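Local coordinates for myosin-I heavy chain (Dictyostelium discoideum, PDB 5EJR), which is an actin-based motor with ATPase activity that takes part in adhesion and the early steps of phagocytosis, seen here through a MyTH4-FERM domain of its tail, at residues K251-I264 against E286-L300. Sequence-based numbering, arbitrary orientation.
Sequences KMFGISAVNETAGI and EKGEFYFQVRRRFFL. With EDO (1,2-ethanediol), chain C; EDO (1,2-ethanediol), chain E.
N259 stands almost upright on one face of the F290 ring: the amide and ring planes are 86° apart, with CB 3.7 Å from the ring centroid and ND2 toward the rim. I264 CG2 meets the edge of the same ring. With CG anti to the backbone N (chi1 -172°), the N259 amide is placed to give ND2 to K287 O at 3.1 Å, while OD1 accepts from A262 N in an Asx motif that ties down the turn. On the other sheet face, V258 CB covers the Y291 ring, whose OH reaches past the valine to donate a hydrogen bond to E260 OE2 at 2.7 Å, on its anti lone pair. The R297 guanidinium takes its partners along its edge: NH2 bonds S256 OG at 2.8 Å and, weakly, I255 O, and NE holds an ethanediol oxygen. Bends at chi2 and chi3 fold this long chain back across G254, where a side chain would crowd NE. Substituting leucine for R297 would probably leave buried S256 OG without this donor and the hydroxyl freer to turn. On the face shared with F290, I255 CG2 packs on F292 CD1 at 3.5 Å, apolar groups suited to the core that helices 232-243 and 274-283 cover. Paired backbone bonds from G254-R295 to V258-Y291 make 253-259 and 290-296 antiparallel neighbours; 290-296 also bonds to R215 through its backbone, so it lies between 253-259 and the 211-215 strand, consistent with the ubiquitin-like F1 lobe of a FERM domain.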
ATOM      1  N   LYS A 251       2.528   3.042 -18.586  1.00 18.77           N
ATOM      2  CA  LYS A 251       1.147   3.215 -18.130  1.00 18.73           C
ATOM      3  C   LYS A 251       0.336   1.921 -18.112  1.00 19.21           C
ATOM      4  O   LYS A 251      -0.720   1.913 -17.522  1.00 21.48           O
ATOM      5  CB  LYS A 251       0.395   4.281 -18.957  1.00 20.68           C
ATOM      6  CG  LYS A 251       0.149   3.892 -20.419  1.00 24.79           C
ATOM      7  CD  LYS A 251      -0.592   4.994 -21.209  1.00 36.71           C
ATOM      8  CE  LYS A 251       0.196   6.278 -21.404  1.00 41.71           C
ATOM      9  NZ  LYS A 251       1.317   6.132 -22.363  1.00 45.38           N
ATOM     10  N   MET A 252       0.784   0.873 -18.806  1.00 13.81           N
ATOM     11  CA  MET A 252       0.053  -0.389 -18.920  1.00 12.77           C
ATOM     12  C   MET A 252       0.326  -1.246 -17.721  1.00 16.25           C
ATOM     13  O   MET A 252      -0.310  -2.285 -17.563  1.00 13.68           O
ATOM     14  CB  MET A 252       0.479  -1.183 -20.200  1.00 14.55           C
ATOM     15  CG  MET A 252       0.371  -0.397 -21.508  1.00 17.85           C
ATOM     16  SD  MET A 252      -1.294   0.261 -21.703  1.00 20.26           S
ATOM     17  CE  MET A 252      -1.032   1.399 -23.112  1.00 17.34           C
ATOM     18  N   PHE A 253       1.319  -0.862 -16.915  1.00 13.18           N
ATOM     19  CA  PHE A 253       1.761  -1.631 -15.778  1.00 13.48           C
ATOM     20  C   PHE A 253       1.228  -1.105 -14.466  1.00 18.76           C
ATOM     21  O   PHE A 253       0.893   0.076 -14.339  1.00 17.53           O
ATOM     22  CB  PHE A 253       3.311  -1.719 -15.776  1.00 15.49           C
ATOM     23  CG  PHE A 253       3.870  -2.642 -16.834  1.00 15.49           C
ATOM     24  CD1 PHE A 253       4.060  -2.200 -18.140  1.00 16.44           C
ATOM     25  CD2 PHE A 253       4.160  -3.971 -16.537  1.00 16.09           C
ATOM     26  CE1 PHE A 253       4.523  -3.074 -19.129  1.00 14.63           C
ATOM     27  CE2 PHE A 253       4.591  -4.846 -17.535  1.00 17.47           C
ATOM     28  CZ  PHE A 253       4.790  -4.382 -18.823  1.00 14.40           C
ATOM     29  N   GLY A 254       1.122  -2.012 -13.507  1.00 14.26           N
ATOM     30  CA  GLY A 254       0.651  -1.701 -12.169  1.00 13.86           C
ATOM     31  C   GLY A 254       1.345  -2.598 -11.174  1.00 19.78           C
ATOM     32  O   GLY A 254       2.224  -3.374 -11.552  1.00 18.93           O
ATOM     33  N   ILE A 255       0.913  -2.538  -9.916  1.00 18.43           N
ATOM     34  CA  ILE A 255       1.467  -3.336  -8.831  1.00 19.28           C
ATOM     35  C   ILE A 255       0.381  -4.075  -8.077  1.00 23.03           C
ATOM     36  O   ILE A 255      -0.712  -3.541  -7.892  1.00 23.73           O
ATOM     37  CB  ILE A 255       2.335  -2.421  -7.919  1.00 22.83           C
ATOM     38  CG1 ILE A 255       3.666  -2.076  -8.650  1.00 23.27           C
ATOM     39  CG2 ILE A 255       2.572  -3.028  -6.511  1.00 24.77           C
ATOM     40  CD1 ILE A 255       4.650  -1.239  -7.897  1.00 23.98           C
ATOM     41  N   SER A 256       0.686  -5.317  -7.676  1.00 19.38           N
ATOM     42  CA  SER A 256      -0.152  -6.168  -6.842  1.00 20.59           C
ATOM     43  C   SER A 256       0.590  -6.548  -5.540  1.00 24.41           C
ATOM     44  O   SER A 256       1.820  -6.702  -5.534  1.00 22.81           O
ATOM     45  CB  SER A 256      -0.560  -7.431  -7.600  1.00 22.00           C
ATOM     46  OG  SER A 256      -1.454  -7.094  -8.650  1.00 24.22           O
ATOM     47  N   ALA A 257      -0.159  -6.681  -4.449  1.00 22.01           N
ATOM     48  CA  ALA A 257       0.358  -7.125  -3.140  1.00 22.66           C
ATOM     49  C   ALA A 257       0.146  -8.633  -3.158  1.00 29.41           C
ATOM     50  O   ALA A 257      -0.987  -9.088  -3.306  1.00 30.34           O
ATOM     51  CB  ALA A 257      -0.433  -6.495  -1.998  1.00 22.71           C
ATOM     52  N   VAL A 258       1.228  -9.395  -3.123  1.00 26.10           N
ATOM     53  CA  VAL A 258       1.182 -10.861  -3.218  1.00 26.77           C
ATOM     54  C   VAL A 258       1.604 -11.531  -1.902  1.00 33.96           C
ATOM     55  O   VAL A 258       2.669 -11.218  -1.397  1.00 31.96           O
ATOM     56  CB  VAL A 258       2.084 -11.359  -4.402  1.00 29.53           C
ATOM     57  CG1 VAL A 258       2.111 -12.894  -4.486  1.00 29.59           C
ATOM     58  CG2 VAL A 258       1.662 -10.739  -5.736  1.00 27.56           C
ATOM     59  N   ASN A 259       0.785 -12.471  -1.382  1.00 33.82           N
ATOM     60  CA  ASN A 259       1.080 -13.291  -0.199  1.00 35.36           C
ATOM     61  C   ASN A 259       0.938 -14.762  -0.631  1.00 41.74           C
ATOM     62  O   ASN A 259      -0.166 -15.215  -0.930  1.00 39.93           O
ATOM     63  CB  ASN A 259       0.139 -12.957   0.971  1.00 35.72           C
ATOM     64  CG  ASN A 259       0.509 -13.614   2.289  1.00 52.56           C
ATOM     65  OD1 ASN A 259       0.889 -14.793   2.349  1.00 45.35           O
ATOM     66  ND2 ASN A 259       0.371 -12.867   3.390  1.00 39.15           N
ATOM     67  N   GLU A 260       2.055 -15.485  -0.709  1.00 41.49           N
ATOM     68  CA  GLU A 260       2.058 -16.871  -1.177  1.00 43.34           C
ATOM     69  C   GLU A 260       1.507 -17.904  -0.178  1.00 51.02           C
ATOM     70  O   GLU A 260       0.876 -18.874  -0.616  1.00 50.84           O
ATOM     71  CB  GLU A 260       3.459 -17.278  -1.649  1.00 44.91           C
ATOM     72  CG  GLU A 260       3.820 -16.700  -3.010  1.00 54.35           C
ATOM     73  CD  GLU A 260       5.223 -16.983  -3.510  1.00 66.16           C
ATOM     74  OE1 GLU A 260       5.820 -18.003  -3.094  1.00 69.88           O
ATOM     75  OE2 GLU A 260       5.718 -16.190  -4.342  1.00 49.64           O
ATOM     76  N   THR A 261       1.751 -17.725   1.138  1.00 49.89           N
ATOM     77  CA  THR A 261       1.276 -18.686   2.149  1.00 51.49           C
ATOM     78  C   THR A 261      -0.246 -18.630   2.264  1.00 57.85           C
ATOM     79  O   THR A 261      -0.898 -19.672   2.367  1.00 58.81           O
ATOM     80  CB  THR A 261       2.011 -18.541   3.487  1.00 57.81           C
ATOM     81  OG1 THR A 261       1.623 -17.323   4.110  1.00 61.97           O
ATOM     82  CG2 THR A 261       3.517 -18.607   3.344  1.00 51.83           C
ATOM     83  N   ALA A 262      -0.807 -17.415   2.200  1.00 54.77           N
ATOM     84  CA  ALA A 262      -2.245 -17.189   2.194  1.00 54.79           C
ATOM     85  C   ALA A 262      -2.484 -16.619   0.809  1.00 58.94           C
ATOM     86  O   ALA A 262      -2.241 -15.431   0.625  1.00 61.00           O
ATOM     87  CB  ALA A 262      -2.621 -16.170   3.265  1.00 55.71           C
ATOM     88  N   GLY A 263      -2.829 -17.491  -0.153  1.00 52.42           N
ATOM     89  CA  GLY A 263      -3.043 -17.211  -1.579  1.00 49.87           C
ATOM     90  C   GLY A 263      -3.765 -15.927  -1.942  1.00 49.52           C
ATOM     91  O   GLY A 263      -4.920 -15.945  -2.376  1.00 48.77           O
ATOM     92  N   ILE A 264      -3.064 -14.803  -1.797  1.00 43.01           N
ATOM     93  CA  ILE A 264      -3.579 -13.463  -2.061  1.00 40.28           C
ATOM     94  C   ILE A 264      -2.677 -12.794  -3.071  1.00 40.09           C
ATOM     95  O   ILE A 264      -1.450 -12.891  -2.986  1.00 38.03           O
ATOM     96  CB  ILE A 264      -3.685 -12.613  -0.748  1.00 43.12           C
ATOM     97  CG1 ILE A 264      -4.660 -13.242   0.266  1.00 43.31           C
ATOM     98  CG2 ILE A 264      -4.072 -11.123  -1.033  1.00 43.27           C
ATOM     99  CD1 ILE A 264      -4.333 -12.925   1.683  1.00 50.58           C
ATOM    100  N   GLU A 286      -3.463 -11.939   8.279  1.00 53.58           N
ATOM    101  CA  GLU A 286      -3.139 -13.016   7.339  1.00 52.63           C
ATOM    102  C   GLU A 286      -1.781 -13.613   7.653  1.00 56.13           C
ATOM    103  O   GLU A 286      -0.860 -12.890   8.039  1.00 55.56           O
ATOM    104  CB  GLU A 286      -3.177 -12.543   5.865  1.00 52.74           C
ATOM    105  CG  GLU A 286      -4.570 -12.252   5.326  1.00 61.56           C
ATOM    106  CD  GLU A 286      -5.521 -13.418   5.103  1.00 83.21           C
ATOM    107  OE1 GLU A 286      -5.066 -14.586   5.087  1.00 81.53           O
ATOM    108  OE2 GLU A 286      -6.730 -13.152   4.914  1.00 75.38           O
ATOM    109  N   LYS A 287      -1.674 -14.933   7.502  1.00 53.10           N
ATOM    110  CA  LYS A 287      -0.447 -15.693   7.711  1.00 54.05           C
ATOM    111  C   LYS A 287       0.521 -15.413   6.550  1.00 57.81           C
ATOM    112  O   LYS A 287       0.086 -15.236   5.408  1.00 56.59           O
ATOM    113  CB  LYS A 287      -0.768 -17.201   7.744  1.00 57.59           C
ATOM    114  CG  LYS A 287      -1.496 -17.697   9.010  1.00 72.61           C
ATOM    115  CD  LYS A 287      -0.561 -18.040  10.197  1.00 83.75           C
ATOM    116  CE  LYS A 287       0.460 -19.140   9.942  1.00 93.20           C
ATOM    117  NZ  LYS A 287      -0.169 -20.461   9.667  1.00100.46           N
ATOM    118  N   GLY A 288       1.815 -15.389   6.858  1.00 54.34           N
ATOM    119  CA  GLY A 288       2.869 -15.197   5.871  1.00 53.48           C
ATOM    120  C   GLY A 288       3.226 -13.770   5.518  1.00 55.74           C
ATOM    121  O   GLY A 288       2.671 -12.818   6.075  1.00 55.74           O
ATOM    122  N   GLU A 289       4.174 -13.631   4.573  1.00 49.93           N
ATOM    123  CA  GLU A 289       4.722 -12.349   4.131  1.00 48.53           C
ATOM    124  C   GLU A 289       4.165 -11.843   2.783  1.00 46.07           C
ATOM    125  O   GLU A 289       4.066 -12.612   1.822  1.00 44.62           O
ATOM    126  CB  GLU A 289       6.260 -12.454   4.060  1.00 50.65           C
ATOM    127  CG  GLU A 289       6.977 -11.147   4.350  1.00 66.52           C
ATOM    128  CD  GLU A 289       8.351 -10.979   3.724  1.00 95.09           C
ATOM    129  OE1 GLU A 289       8.460 -11.085   2.479  1.00 96.49           O
ATOM    130  OE2 GLU A 289       9.305 -10.669   4.473  1.00 88.30           O
ATOM    131  N   PHE A 290       3.858 -10.535   2.713  1.00 37.88           N
ATOM    132  CA  PHE A 290       3.424  -9.878   1.478  1.00 35.70           C
ATOM    133  C   PHE A 290       4.624  -9.267   0.772  1.00 35.97           C
ATOM    134  O   PHE A 290       5.564  -8.792   1.416  1.00 34.91           O
ATOM    135  CB  PHE A 290       2.412  -8.744   1.740  1.00 37.39           C
ATOM    136  CG  PHE A 290       0.969  -9.142   1.933  1.00 39.55           C
ATOM    137  CD1 PHE A 290       0.109  -9.251   0.845  1.00 42.05           C
ATOM    138  CD2 PHE A 290       0.451  -9.348   3.210  1.00 43.09           C
ATOM    139  CE1 PHE A 290      -1.231  -9.615   1.023  1.00 42.80           C
ATOM    140  CE2 PHE A 290      -0.891  -9.705   3.388  1.00 45.69           C
ATOM    141  CZ  PHE A 290      -1.721  -9.841   2.293  1.00 42.98           C
ATOM    142  N   TYR A 291       4.548  -9.210  -0.560  1.00 31.23           N
ATOM    143  CA  TYR A 291       5.530  -8.532  -1.383  1.00 30.00           C
ATOM    144  C   TYR A 291       4.843  -7.864  -2.560  1.00 28.80           C
ATOM    145  O   TYR A 291       3.753  -8.281  -2.945  1.00 27.69           O
ATOM    146  CB  TYR A 291       6.693  -9.453  -1.810  1.00 31.14           C
ATOM    147  CG  TYR A 291       6.312 -10.564  -2.760  1.00 32.21           C
ATOM    148  CD1 TYR A 291       6.341 -10.368  -4.139  1.00 32.59           C
ATOM    149  CD2 TYR A 291       5.991 -11.833  -2.288  1.00 33.19           C
ATOM    150  CE1 TYR A 291       6.031 -11.399  -5.023  1.00 33.86           C
ATOM    151  CE2 TYR A 291       5.685 -12.874  -3.163  1.00 33.63           C
ATOM    152  CZ  TYR A 291       5.710 -12.654  -4.531  1.00 41.76           C
ATOM    153  OH  TYR A 291       5.415 -13.675  -5.405  1.00 42.18           O
ATOM    154  N   PHE A 292       5.464  -6.812  -3.094  1.00 22.44           N
ATOM    155  CA  PHE A 292       4.977  -6.082  -4.263  1.00 21.11           C
ATOM    156  C   PHE A 292       5.502  -6.731  -5.533  1.00 23.86           C
ATOM    157  O   PHE A 292       6.694  -7.044  -5.625  1.00 22.05           O
ATOM    158  CB  PHE A 292       5.464  -4.637  -4.233  1.00 22.21           C
ATOM    159  CG  PHE A 292       4.877  -3.767  -3.156  1.00 23.45           C
ATOM    160  CD1 PHE A 292       3.522  -3.458  -3.149  1.00 23.56           C
ATOM    161  CD2 PHE A 292       5.692  -3.186  -2.192  1.00 25.94           C
ATOM    162  CE1 PHE A 292       2.987  -2.618  -2.180  1.00 25.88           C
ATOM    163  CE2 PHE A 292       5.149  -2.363  -1.203  1.00 28.60           C
ATOM    164  CZ  PHE A 292       3.805  -2.069  -1.214  1.00 26.06           C
ATOM    165  N   GLN A 293       4.613  -6.919  -6.522  1.00 20.42           N
ATOM    166  CA  GLN A 293       4.978  -7.490  -7.811  1.00 19.47           C
ATOM    167  C   GLN A 293       4.416  -6.624  -8.966  1.00 20.83           C
ATOM    168  O   GLN A 293       3.239  -6.277  -8.960  1.00 19.99           O
ATOM    169  CB  GLN A 293       4.511  -8.945  -7.892  1.00 20.69           C
ATOM    170  CG  GLN A 293       4.584  -9.606  -9.274  1.00 30.10           C
ATOM    171  CD  GLN A 293       3.798 -10.905  -9.309  1.00 37.56           C
ATOM    172  OE1 GLN A 293       2.573 -10.910  -9.348  1.00 34.48           O
ATOM    173  NE2 GLN A 293       4.473 -12.038  -9.366  1.00 30.59           N
ATOM    174  N   VAL A 294       5.280  -6.234  -9.899  1.00 16.85           N
ATOM    175  CA  VAL A 294       4.886  -5.482 -11.084  1.00 16.51           C
ATOM    176  C   VAL A 294       4.179  -6.474 -12.001  1.00 21.19           C
ATOM    177  O   VAL A 294       4.613  -7.619 -12.151  1.00 20.84           O
ATOM    178  CB  VAL A 294       6.064  -4.740 -11.776  1.00 20.34           C
ATOM    179  CG1 VAL A 294       5.712  -4.311 -13.204  1.00 18.10           C
ATOM    180  CG2 VAL A 294       6.480  -3.519 -10.957  1.00 20.47           C
ATOM    181  N   ARG A 295       3.046  -6.053 -12.547  1.00 17.60           N
ATOM    182  CA  ARG A 295       2.267  -6.877 -13.460  1.00 16.47           C
ATOM    183  C   ARG A 295       1.806  -5.999 -14.592  1.00 18.95           C
ATOM    184  O   ARG A 295       1.619  -4.798 -14.404  1.00 17.49           O
ATOM    185  CB  ARG A 295       1.034  -7.464 -12.748  1.00 20.18           C
ATOM    186  CG  ARG A 295       1.365  -8.559 -11.726  1.00 22.47           C
ATOM    187  CD  ARG A 295       0.103  -9.291 -11.325  1.00 29.15           C
ATOM    188  NE  ARG A 295      -0.368 -10.235 -12.347  1.00 24.81           N
ATOM    189  CZ  ARG A 295       0.131 -11.452 -12.542  1.00 35.71           C
ATOM    190  NH1 ARG A 295       1.200 -11.857 -11.863  1.00 25.72           N
ATOM    191  NH2 ARG A 295      -0.405 -12.256 -13.448  1.00 31.57           N
ATOM    192  N   ARG A 296       1.584  -6.592 -15.759  1.00 13.88           N
ATOM    193  CA  ARG A 296       0.998  -5.808 -16.837  1.00 14.60           C
ATOM    194  C   ARG A 296      -0.485  -5.802 -16.516  1.00 18.34           C
ATOM    195  O   ARG A 296      -1.105  -6.870 -16.323  1.00 15.23           O
ATOM    196  CB  ARG A 296       1.270  -6.372 -18.229  1.00 13.86           C
ATOM    197  CG  ARG A 296       0.623  -5.413 -19.229  1.00 16.65           C
ATOM    198  CD  ARG A 296       0.944  -5.750 -20.598  1.00 19.32           C
ATOM    199  NE  ARG A 296       0.132  -4.999 -21.548  1.00 15.04           N
ATOM    200  CZ  ARG A 296       0.350  -5.065 -22.848  1.00 23.69           C
ATOM    201  NH1 ARG A 296       1.354  -5.798 -23.322  1.00 14.30           N
ATOM    202  NH2 ARG A 296      -0.426  -4.404 -23.687  1.00 15.50           N
ATOM    203  N   ARG A 297      -0.990  -4.598 -16.290  1.00 14.65           N
ATOM    204  CA  ARG A 297      -2.339  -4.361 -15.822  1.00 14.72           C
ATOM    205  C   ARG A 297      -3.321  -4.154 -16.953  1.00 18.71           C
ATOM    206  O   ARG A 297      -4.411  -4.702 -16.899  1.00 20.08           O
ATOM    207  CB  ARG A 297      -2.340  -3.159 -14.856  1.00 17.03           C
ATOM    208  CG  ARG A 297      -3.715  -2.837 -14.199  1.00 24.29           C
ATOM    209  CD  ARG A 297      -4.134  -3.833 -13.123  1.00 25.55           C
ATOM    210  NE  ARG A 297      -3.202  -3.863 -11.991  1.00 28.78           N
ATOM    211  CZ  ARG A 297      -2.728  -4.978 -11.436  1.00 48.24           C
ATOM    212  NH1 ARG A 297      -3.092  -6.168 -11.900  1.00 26.33           N
ATOM    213  NH2 ARG A 297      -1.885  -4.911 -10.410  1.00 33.42           N
ATOM    214  N   PHE A 298      -2.960  -3.364 -17.965  1.00 13.36           N
ATOM    215  CA  PHE A 298      -3.886  -3.019 -19.031  1.00 12.40           C
ATOM    216  C   PHE A 298      -3.544  -3.608 -20.394  1.00 15.68           C
ATOM    217  O   PHE A 298      -2.389  -3.652 -20.789  1.00 11.45           O
ATOM    218  CB  PHE A 298      -4.018  -1.499 -19.118  1.00 14.49           C
ATOM    219  CG  PHE A 298      -4.462  -0.865 -17.817  1.00 15.48           C
ATOM    220  CD1 PHE A 298      -5.780  -0.994 -17.372  1.00 17.82           C
ATOM    221  CD2 PHE A 298      -3.584  -0.089 -17.068  1.00 16.64           C
ATOM    222  CE1 PHE A 298      -6.197  -0.380 -16.176  1.00 19.03           C
ATOM    223  CE2 PHE A 298      -4.008   0.542 -15.879  1.00 20.05           C
ATOM    224  CZ  PHE A 298      -5.305   0.382 -15.437  1.00 18.97           C
ATOM    225  N   PHE A 299      -4.585  -4.031 -21.112  1.00 12.72           N
ATOM    226  CA  PHE A 299      -4.477  -4.658 -22.426  1.00 12.92           C
ATOM    227  C   PHE A 299      -5.455  -3.953 -23.325  1.00 17.67           C
ATOM    228  O   PHE A 299      -6.653  -4.178 -23.204  1.00 16.01           O
ATOM    229  CB  PHE A 299      -4.807  -6.168 -22.324  1.00 13.96           C
ATOM    230  CG  PHE A 299      -3.754  -6.963 -21.588  1.00 15.31           C
ATOM    231  CD1 PHE A 299      -3.760  -7.034 -20.195  1.00 17.31           C
ATOM    232  CD2 PHE A 299      -2.754  -7.638 -22.287  1.00 14.87           C
ATOM    233  CE1 PHE A 299      -2.769  -7.749 -19.514  1.00 18.62           C
ATOM    234  CE2 PHE A 299      -1.767  -8.363 -21.608  1.00 18.15           C
ATOM    235  CZ  PHE A 299      -1.775  -8.412 -20.230  1.00 17.01           C
ATOM    236  N   LEU A 300      -4.948  -3.033 -24.156  1.00 18.56           N
ATOM    237  CA  LEU A 300      -5.758  -2.186 -25.050  1.00 18.83           C
ATOM    238  C   LEU A 300      -5.853  -2.700 -26.469  1.00 21.24           C
ATOM    239  O   LEU A 300      -6.772  -2.315 -27.194  1.00 20.26           O
ATOM    240  CB  LEU A 300      -5.188  -0.743 -25.057  1.00 19.61           C
ATOM    241  CG  LEU A 300      -5.414   0.049 -23.739  1.00 23.28           C
ATOM    242  CD1 LEU A 300      -4.812   1.467 -23.830  1.00 23.57           C
ATOM    243  CD2 LEU A 300      -6.908   0.196 -23.437  1.00 23.90           C
TER
HETATM  244  C1  EDO C2402       7.856  -5.671  -0.976  1.00 40.17           C
HETATM  245  O1  EDO C2402       8.374  -6.457  -2.055  1.00 36.18           O
HETATM  246  C2  EDO C2402       8.928  -5.340   0.093  1.00 44.84           C
HETATM  247  O2  EDO C2402       8.721  -3.994   0.535  1.00 47.93           O
HETATM  248  C1  EDO E2404      -4.353  -0.425 -11.321  1.00 29.86           C
HETATM  249  O1  EDO E2404      -3.006  -0.896 -11.193  1.00 24.29           O
HETATM  250  C2  EDO E2404      -4.865   0.139  -9.940  1.00 30.94           C
HETATM  251  O2  EDO E2404      -4.317   1.441  -9.778  1.00 34.72           O